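Local coordinates for protein restriction endonuclease EcoP15I, restriction subunit (Escherichia coli, PDB 4ZCF) that works with Mod subunits as a type III restriction enzyme, cleaving DNA 25-27 base pairs downstream of one of two inversely oriented 5'-CAGCAG-3' sites, at residues C[376-381]-C[513-518]; C[496-501]-C[506-511]; C[554-559]-C[563-568]. All coordinates share one frame; numbering follows the deposited sequence.

Interaction 1 of 3, residues C[376-381]-C[513-518]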
loop_
_atom_site.group_PDB
_atom_site.type_symbol
_atom_site.label_atom_id
_atom_site.label_comp_id
_atom_site.label_asym_id
_atom_site.label_seq_id
_atom_site.Cartn_x
_atom_site.Cartn_y
_atom_site.Cartn_z
ATOM N N ARG C 376 19.723 44.082 10.239
ATOM C CA ARG C 376 19.133 45.341 10.712
ATOM C C ARG C 376 18.672 46.204 9.526
ATOM O O ARG C 376 17.552 46.714 9.546
ATOM C CB ARG C 376 20.158 46.108 11.563
ATOM C CG ARG C 376 19.580 47.251 12.399
ATOM C CD ARG C 376 20.580 47.781 13.414
ATOM N NE ARG C 376 21.770 48.367 12.784
ATOM C CZ ARG C 376 22.988 47.831 12.824
ATOM N NH1 ARG C 376 23.199 46.687 13.467
ATOM N NH2 ARG C 376 24.005 48.437 12.224
ATOM N N LYS C 377 19.536 46.340 8.494
ATOM C CA LYS C 377 19.299 47.099 7.264
ATOM C C LYS C 377 18.080 46.564 6.458
ATOM O O LYS C 377 17.271 47.369 5.994
ATOM C CB LYS C 377 20.585 47.117 6.417
ATOM C CG LYS C 377 20.613 48.154 5.295
ATOM C CD LYS C 377 22.024 48.327 4.715
ATOM C CE LYS C 377 22.384 47.338 3.626
ATOM N NZ LYS C 377 23.746 47.590 3.084
ATOM N N ALA C 378 17.945 45.218 6.320
ATOM C CA ALA C 378 16.831 44.564 5.604
ATOM C C ALA C 378 15.503 44.734 6.335
ATOM O O ALA C 378 14.467 44.855 5.681
ATOM C CB ALA C 378 17.122 43.084 5.391
ATOM N N VAL C 379 15.532 44.739 7.685
ATOM C CA VAL C 379 14.341 44.938 8.514
ATOM C C VAL C 379 13.791 46.356 8.266
ATOM O O VAL C 379 12.627 46.497 7.885
ATOM C CB VAL C 379 14.607 44.632 10.018
ATOM C CG1 VAL C 379 13.511 45.200 10.917
ATOM C CG2 VAL C 379 14.774 43.134 10.255
ATOM N N LYS C 380 14.658 47.388 8.404
ATOM C CA LYS C 380 14.321 48.809 8.193
ATOM C C LYS C 380 13.745 49.066 6.793
ATOM O O LYS C 380 12.799 49.850 6.650
ATOM C CB LYS C 380 15.548 49.690 8.433
ATOM N N GLU C 381 14.304 48.376 5.776
ATOM C CA GLU C 381 13.875 48.484 4.384
ATOM C C GLU C 381 12.556 47.759 4.118
ATOM O O GLU C 381 11.784 48.213 3.264
ATOM C CB GLU C 381 14.983 48.042 3.411
ATOM C CG GLU C 381 16.241 48.911 3.423
ATOM C CD GLU C 381 16.047 50.415 3.376
ATOM O OE1 GLU C 381 15.390 50.908 2.430
ATOM O OE2 GLU C 381 16.546 51.101 4.297
ATOM N N VAL C 513 8.083 37.374 -2.314
ATOM C CA VAL C 513 9.387 37.586 -1.673
ATOM C C VAL C 513 9.966 38.872 -2.305
ATOM O O VAL C 513 10.233 38.900 -3.510
ATOM C CB VAL C 513 10.312 36.388 -1.902
ATOM N N PHE C 514 10.038 39.962 -1.519
ATOM C CA PHE C 514 10.530 41.264 -2.001
ATOM C C PHE C 514 11.939 41.588 -1.561
ATOM O O PHE C 514 12.490 42.599 -1.994
ATOM C CB PHE C 514 9.595 42.401 -1.572
ATOM C CG PHE C 514 8.360 42.581 -2.419
ATOM C CD1 PHE C 514 8.412 43.305 -3.605
ATOM C CD2 PHE C 514 7.145 42.033 -2.029
ATOM C CE1 PHE C 514 7.271 43.470 -4.383
ATOM C CE2 PHE C 514 6.005 42.200 -2.808
ATOM C CZ PHE C 514 6.073 42.925 -3.973
ATOM N N GLN C 515 12.513 40.757 -0.691
ATOM C CA GLN C 515 13.864 40.939 -0.172
ATOM C C GLN C 515 14.529 39.605 0.085
ATOM O O GLN C 515 14.004 38.814 0.865
ATOM C CB GLN C 515 13.837 41.738 1.141
ATOM C CG GLN C 515 13.976 43.243 0.968
ATOM C CD GLN C 515 13.663 44.052 2.208
ATOM O OE1 GLN C 515 13.368 45.247 2.120
ATOM N NE2 GLN C 515 13.716 43.438 3.390
ATOM N N ILE C 516 15.679 39.356 -0.559
ATOM C CA ILE C 516 16.508 38.174 -0.314
ATOM C C ILE C 516 17.783 38.700 0.360
ATOM O O ILE C 516 18.452 39.577 -0.200
ATOM C CB ILE C 516 16.815 37.312 -1.577
ATOM C CG1 ILE C 516 15.509 36.788 -2.241
ATOM C CG2 ILE C 516 17.755 36.142 -1.214
ATOM C CD1 ILE C 516 15.625 36.371 -3.758
ATOM N N CYS C 517 18.097 38.184 1.563
ATOM C CA CYS C 517 19.277 38.584 2.326
ATOM C C CYS C 517 20.208 37.415 2.668
ATOM O O CYS C 517 19.955 36.653 3.611
ATOM C CB CYS C 517 18.887 39.393 3.560
ATOM S SG CYS C 517 20.288 39.875 4.602
ATOM N N LYS C 518 21.293 37.287 1.887
ATOM C CA LYS C 518 22.307 36.244 2.040
ATOM C C LYS C 518 23.197 36.585 3.249
ATOM O O LYS C 518 24.163 37.347 3.122
ATOM C CB LYS C 518 23.127 36.122 0.753
#

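Interaction 2 of 3, residues C[496-501]-C[506-511]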
loop_
_atom_site.group_PDB
_atom_site.type_symbol
_atom_site.label_atom_id
_atom_site.label_comp_id
_atom_site.label_asym_id
_atom_site.label_seq_id
_atom_site.Cartn_x
_atom_site.Cartn_y
_atom_site.Cartn_z
ATOM N N ARG C 496 6.184 37.068 7.982
ATOM C CA ARG C 496 6.653 37.777 6.785
ATOM C C ARG C 496 8.165 37.633 6.605
ATOM O O ARG C 496 8.677 37.795 5.498
ATOM C CB ARG C 496 6.237 39.260 6.832
ATOM C CG ARG C 496 6.800 40.034 8.023
ATOM C CD ARG C 496 5.918 41.180 8.454
ATOM N NE ARG C 496 5.081 40.799 9.587
ATOM C CZ ARG C 496 4.648 41.635 10.525
ATOM N NH1 ARG C 496 4.962 42.924 10.472
ATOM N NH2 ARG C 496 3.896 41.190 11.523
ATOM N N PHE C 497 8.874 37.347 7.705
ATOM C CA PHE C 497 10.314 37.137 7.710
ATOM C C PHE C 497 10.543 35.648 7.732
ATOM O O PHE C 497 9.910 34.951 8.521
ATOM C CB PHE C 497 10.978 37.813 8.924
ATOM C CG PHE C 497 10.833 39.318 8.962
ATOM C CD1 PHE C 497 11.721 40.135 8.272
ATOM C CD2 PHE C 497 9.825 39.916 9.705
ATOM C CE1 PHE C 497 11.590 41.527 8.314
ATOM C CE2 PHE C 497 9.691 41.306 9.740
ATOM C CZ PHE C 497 10.582 42.101 9.054
ATOM N N ILE C 498 11.400 35.150 6.835
ATOM C CA ILE C 498 11.695 33.726 6.741
ATOM C C ILE C 498 13.189 33.483 6.858
ATOM O O ILE C 498 13.988 34.145 6.199
ATOM C CB ILE C 498 11.090 33.069 5.456
ATOM C CG1 ILE C 498 9.545 33.112 5.459
ATOM C CG2 ILE C 498 11.574 31.622 5.278
ATOM C CD1 ILE C 498 8.922 34.290 4.671
ATOM N N PHE C 499 13.548 32.502 7.674
ATOM C CA PHE C 499 14.917 32.080 7.845
ATOM C C PHE C 499 15.040 30.698 7.238
ATOM O O PHE C 499 14.392 29.753 7.690
ATOM C CB PHE C 499 15.315 32.106 9.324
ATOM C CG PHE C 499 15.520 33.505 9.854
ATOM C CD1 PHE C 499 14.456 34.231 10.381
ATOM C CD2 PHE C 499 16.781 34.094 9.836
ATOM C CE1 PHE C 499 14.648 35.526 10.876
ATOM C CE2 PHE C 499 16.974 35.392 10.329
ATOM C CZ PHE C 499 15.907 36.098 10.850
ATOM N N SER C 500 15.820 30.604 6.165
ATOM C CA SER C 500 16.056 29.361 5.448
ATOM C C SER C 500 17.549 29.084 5.335
ATOM O O SER C 500 18.327 30.007 5.092
ATOM C CB SER C 500 15.432 29.428 4.057
ATOM O OG SER C 500 15.723 28.258 3.311
ATOM N N LYS C 501 17.944 27.802 5.477
ATOM C CA LYS C 501 19.332 27.376 5.302
ATOM C C LYS C 501 19.631 27.492 3.813
ATOM O O LYS C 501 18.722 27.298 2.995
ATOM C CB LYS C 501 19.506 25.936 5.758
ATOM N N GLU C 506 16.737 26.118 -3.377
ATOM C CA GLU C 506 16.085 25.555 -4.562
ATOM C C GLU C 506 14.574 25.424 -4.424
ATOM O O GLU C 506 13.874 25.298 -5.428
ATOM C CB GLU C 506 16.708 24.211 -4.900
ATOM N N GLY C 507 14.094 25.454 -3.186
ATOM C CA GLY C 507 12.679 25.345 -2.851
ATOM C C GLY C 507 11.980 26.670 -2.648
ATOM O O GLY C 507 10.848 26.700 -2.156
ATOM N N TRP C 508 12.619 27.756 -3.041
ATOM C CA TRP C 508 11.989 29.053 -2.942
ATOM C C TRP C 508 11.700 29.615 -4.304
ATOM O O TRP C 508 12.587 29.816 -5.084
ATOM C CB TRP C 508 12.881 29.981 -2.136
ATOM C CG TRP C 508 12.943 29.539 -0.741
ATOM C CD1 TRP C 508 13.902 28.786 -0.168
ATOM C CD2 TRP C 508 11.963 29.768 0.259
ATOM N NE1 TRP C 508 13.600 28.551 1.132
ATOM C CE2 TRP C 508 12.404 29.144 1.419
ATOM C CE3 TRP C 508 10.757 30.452 0.284
ATOM C CZ2 TRP C 508 11.687 29.178 2.585
ATOM C CZ3 TRP C 508 10.058 30.482 1.431
ATOM C CH2 TRP C 508 10.520 29.857 2.570
ATOM N N ASP C 509 10.438 29.838 -4.602
ATOM C CA ASP C 509 10.084 30.635 -5.730
ATOM C C ASP C 509 8.772 31.312 -5.461
ATOM O O ASP C 509 7.779 31.026 -6.091
ATOM C CB ASP C 509 9.998 29.756 -6.968
ATOM C CG ASP C 509 9.860 30.545 -8.231
ATOM O OD1 ASP C 509 9.938 31.771 -8.180
ATOM O OD2 ASP C 509 9.670 29.950 -9.288
ATOM N N ASN C 510 8.777 32.244 -4.538
ATOM C CA ASN C 510 7.555 32.756 -3.993
ATOM C C ASN C 510 7.389 34.105 -4.597
ATOM O O ASN C 510 8.296 34.879 -4.560
ATOM C CB ASN C 510 7.713 32.896 -2.494
ATOM C CG ASN C 510 6.417 33.191 -1.797
ATOM O OD1 ASN C 510 5.845 34.252 -1.949
ATOM N ND2 ASN C 510 5.947 32.242 -1.028
ATOM N N PRO C 511 6.255 34.394 -5.202
ATOM C CA PRO C 511 6.145 35.689 -5.902
ATOM C C PRO C 511 6.234 36.912 -4.974
ATOM O O PRO C 511 6.820 37.918 -5.365
ATOM C CB PRO C 511 4.789 35.596 -6.612
ATOM C CG PRO C 511 4.003 34.605 -5.821
ATOM C CD PRO C 511 4.999 33.613 -5.297
#

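Interaction 3 of 3, residues C[554-559]-C[563-568]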
loop_
_atom_site.group_PDB
_atom_site.type_symbol
_atom_site.label_atom_id
_atom_site.label_comp_id
_atom_site.label_asym_id
_atom_site.label_seq_id
_atom_site.Cartn_x
_atom_site.Cartn_y
_atom_site.Cartn_z
ATOM N N LEU C 554 12.818 43.698 -6.522
ATOM C CA LEU C 554 13.347 42.778 -5.507
ATOM C C LEU C 554 14.649 43.357 -4.972
ATOM O O LEU C 554 15.579 43.603 -5.745
ATOM C CB LEU C 554 13.585 41.335 -6.055
ATOM C CG LEU C 554 14.471 40.416 -5.170
ATOM C CD1 LEU C 554 13.660 39.674 -4.135
ATOM C CD2 LEU C 554 15.306 39.476 -5.995
ATOM N N LYS C 555 14.713 43.563 -3.656
ATOM C CA LYS C 555 15.910 44.074 -3.002
ATOM C C LYS C 555 16.781 42.869 -2.650
ATOM O O LYS C 555 16.286 41.889 -2.092
ATOM C CB LYS C 555 15.559 44.918 -1.763
ATOM C CG LYS C 555 14.715 46.157 -2.051
ATOM C CD LYS C 555 14.492 46.954 -0.773
ATOM C CE LYS C 555 13.490 48.075 -0.921
ATOM N NZ LYS C 555 13.212 48.730 0.389
ATOM N N TYR C 556 18.055 42.912 -3.043
ATOM C CA TYR C 556 19.003 41.823 -2.833
ATOM C C TYR C 556 20.176 42.293 -1.985
ATOM O O TYR C 556 20.802 43.297 -2.309
ATOM C CB TYR C 556 19.474 41.260 -4.190
ATOM C CG TYR C 556 19.927 39.819 -4.113
ATOM C CD1 TYR C 556 21.241 39.498 -3.791
ATOM C CD2 TYR C 556 19.036 38.774 -4.340
ATOM C CE1 TYR C 556 21.663 38.173 -3.710
ATOM C CE2 TYR C 556 19.448 37.445 -4.270
ATOM C CZ TYR C 556 20.766 37.149 -3.954
ATOM O OH TYR C 556 21.188 35.845 -3.856
ATOM N N TYR C 557 20.466 41.570 -0.895
ATOM C CA TYR C 557 21.525 41.902 0.062
ATOM C C TYR C 557 22.719 40.973 -0.054
ATOM O O TYR C 557 22.583 39.761 0.140
ATOM C CB TYR C 557 20.980 41.932 1.502
ATOM C CG TYR C 557 19.917 42.990 1.702
ATOM C CD1 TYR C 557 18.601 42.774 1.293
ATOM C CD2 TYR C 557 20.225 44.213 2.287
ATOM C CE1 TYR C 557 17.625 43.752 1.450
ATOM C CE2 TYR C 557 19.254 45.200 2.452
ATOM C CZ TYR C 557 17.956 44.963 2.033
ATOM O OH TYR C 557 17.001 45.934 2.179
ATOM N N VAL C 558 23.893 41.558 -0.379
ATOM C CA VAL C 558 25.166 40.843 -0.530
ATOM C C VAL C 558 26.283 41.316 0.421
ATOM O O VAL C 558 26.164 42.351 1.084
ATOM C CB VAL C 558 25.652 40.673 -2.000
ATOM C CG1 VAL C 558 24.793 39.673 -2.760
ATOM C CG2 VAL C 558 25.718 42.003 -2.732
ATOM N N ASP C 559 27.356 40.515 0.482
ATOM C CA ASP C 559 28.559 40.695 1.288
ATOM C C ASP C 559 29.464 41.807 0.742
ATOM O O ASP C 559 29.279 42.282 -0.386
ATOM C CB ASP C 559 29.351 39.368 1.279
ATOM C CG ASP C 559 29.620 38.748 2.635
ATOM O OD1 ASP C 559 28.953 39.148 3.619
ATOM O OD2 ASP C 559 30.463 37.829 2.708
ATOM N N LYS C 563 31.298 43.075 -4.734
ATOM C CA LYS C 563 31.189 44.499 -5.081
ATOM C C LYS C 563 30.768 44.714 -6.534
ATOM O O LYS C 563 30.085 45.698 -6.836
ATOM C CB LYS C 563 32.504 45.208 -4.809
ATOM N N ASP C 564 31.168 43.790 -7.430
ATOM C CA ASP C 564 30.848 43.839 -8.861
ATOM C C ASP C 564 29.417 43.376 -9.181
ATOM O O ASP C 564 29.036 43.417 -10.350
ATOM C CB ASP C 564 31.857 43.008 -9.646
ATOM N N PHE C 565 28.633 42.964 -8.144
ATOM C CA PHE C 565 27.259 42.434 -8.195
ATOM C C PHE C 565 26.302 42.937 -9.291
ATOM O O PHE C 565 25.764 42.106 -10.024
ATOM C CB PHE C 565 26.581 42.410 -6.807
ATOM C CG PHE C 565 25.349 41.533 -6.761
ATOM C CD1 PHE C 565 25.459 40.161 -6.559
ATOM C CD2 PHE C 565 24.082 42.073 -6.954
ATOM C CE1 PHE C 565 24.321 39.345 -6.550
ATOM C CE2 PHE C 565 22.945 41.258 -6.940
ATOM C CZ PHE C 565 23.074 39.899 -6.743
ATOM N N VAL C 566 26.052 44.262 -9.378
ATOM C CA VAL C 566 25.138 44.822 -10.387
ATOM C C VAL C 566 25.755 44.857 -11.799
ATOM O O VAL C 566 25.040 44.682 -12.784
ATOM C CB VAL C 566 24.376 46.116 -9.952
ATOM C CG1 VAL C 566 24.560 46.411 -8.465
ATOM C CG2 VAL C 566 24.739 47.333 -10.799
ATOM N N ASP C 567 27.088 45.051 -11.874
ATOM C CA ASP C 567 27.865 45.098 -13.115
ATOM C C ASP C 567 27.978 43.686 -13.685
ATOM O O ASP C 567 27.806 43.504 -14.891
ATOM C CB ASP C 567 29.271 45.691 -12.867
ATOM C CG ASP C 567 29.332 46.796 -11.820
ATOM O OD1 ASP C 567 29.111 46.494 -10.619
ATOM O OD2 ASP C 567 29.622 47.955 -12.194
ATOM N N SER C 568 28.251 42.690 -12.806
ATOM C CA SER C 568 28.385 41.272 -13.142
ATOM C C SER C 568 27.032 40.628 -13.496
ATOM O O SER C 568 27.006 39.724 -14.334
ATOM C CB SER C 568 29.054 40.518 -12.002
#

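Interaction 1 of 3, residues C[376-381]-C[513-518]
Helix 368-389 packs across one face of the parallel sheet in the second RecA-like lobe of the helicase region, and Gln-515 ties strand 513-518 to it through Ala-378. The two short segments run almost exactly antiparallel (176°), their axes 9.9 Å apart. Gln-515 stretches out beyond CG until NE2 donates to the helix carbonyl, 2.8 Å from Ala-378 O. The bond is bent (139° at the hydrogen), and NE2 stands out of the carbonyl plane, so it meets the oxygen obliquely. The other end of the amide, Gln-515 OE1, lies 3.5 Å from Glu-381 CB; the Glu-381 chain then bends at chi2 and carries its carboxylate away from the strand. Glutamine suits this buried place, since it spans the gap and offers an N-H to a main-chain oxygen. The short Ala-378 side chain lets the helix backbone come close enough for its carbonyl to be met, and farther along the strand Cys-517 CB, also on a small residue, lies 4.5 Å from Ala-378 CB, a loose contact. Strand 513-518 is flanked by strands 399-404 and 553-558: Phe-402 of the first touches both Ala-378 and Cys-517, while Tyr-557 of the second packs on Gln-515 and Glu-381.

Interaction 2 of 3, residues C[496-501]-C[506-511]
Ser-500 OG is held from two directions, by the indole of Trp-508 and by the main chain next door. Trp-508 NE1 donates to it over 3.1 Å with an angle of 142° at the hydrogen, the oxygen lying at the edge of the indole but somewhat off its plane. The hydroxyl in turn donates a hydrogen bond to Lys-501 O, 3.2 Å from Ser-500 OG, approaching that carbonyl from outside its plane. Serine fits because one small group can accept and donate at once; with OG anti to the backbone N (chi1 176°), the hydroxyl is placed between the two partners. The far end of the indole is apolar and meets an apolar neighbour: Ile-498 CG2 rests 3.4 Å from Trp-508 CH2 and 3.6 Å from Trp-508 CZ2, coming in at a slant. Ile-498 and Ser-500 are two residues apart on strand 497-501 and so face the same side, matching the apolar benzo end and the N-H of one indole. Replacing Trp-508 with an alanine would probably leave Ser-500 OG without its N-H donor and open a gap beside Ile-498, so that the chain leading to Asp-509 would be less firmly placed. That next residue touches the bound AMP and has a long, weak ion pair with Arg-537, whereas the tryptophan side chain stays about 10 Å from the nucleotide. The run Gly-507 to Pro-511, between two parallel strands of the second RecA-like lobe, is consistent with motif V of superfamily 2 helicases, a loop lying near both nucleotide and nucleic acid; here the nearest atom of the contact is about 7 Å from the bound nucleic acid.

Interaction 3 of 3, residues C[554-559]-C[563-568]
Strand 553-558 ends shortly before the chain turns back into helix 565-576, bringing the CA atoms of Val-558 and Phe-565 to 8.1 Å, the closest such pair between the segments. The gap is filled by side chains, chiefly the ring of Phe-565. CG of Phe-565 is anti to the backbone N (chi1 -164°), which directs the ring at the strand. There it meets Tyr-556 with the planes nearly parallel, 12° apart, but slid so far that they scarcely overlap: the ring centroids of Tyr-556 and Phe-565 are 5.2 Å apart, and Phe-565 CZ touches Tyr-556 CD1 at 3.5 Å. Val-558 adds a CH-pi contact, its CG1 standing over a face of Phe-565, 4.2 Å from the ring centroid. The same methyl lies in the plane of the Tyr-556 ring at its edge, wedged where the two aromatics meet. A branched valine suits a strand and presents a compact methyl to a ring; phenylalanine puts a broad apolar ring between helix and strand, and the flat ring of Tyr-556 matches it in this buried setting. Phe-565 also touches Ala-283 and Val-532. This is the packing of a beta-alpha-beta crossover in a RecA-like fold, here the one leading from strand 553-558 past strand 280-285 to strand 591-593.

All three contacts are buried and belong to one parallel sheet. Interactions 1 and 3 are the more closely coupled, because strands 513-518 and 553-558 are neighbours joined by probable backbone hydrogen bonds such as Phe-514 O to Lys-555 N; they secure helices to opposite faces of the sheet. Interaction 2 touches interaction 1 through Val-379 and Phe-497, and its loop runs straight on into strand 513-518. Chemistry follows place: interaction 1 uses a side-chain amide against a helix carbonyl, interaction 2 mixes an indole-hydroxyl bond with apolar packing beside the nucleotide cleft, and interaction 3, away from the annotated sites, is wholly apolar and aromatic.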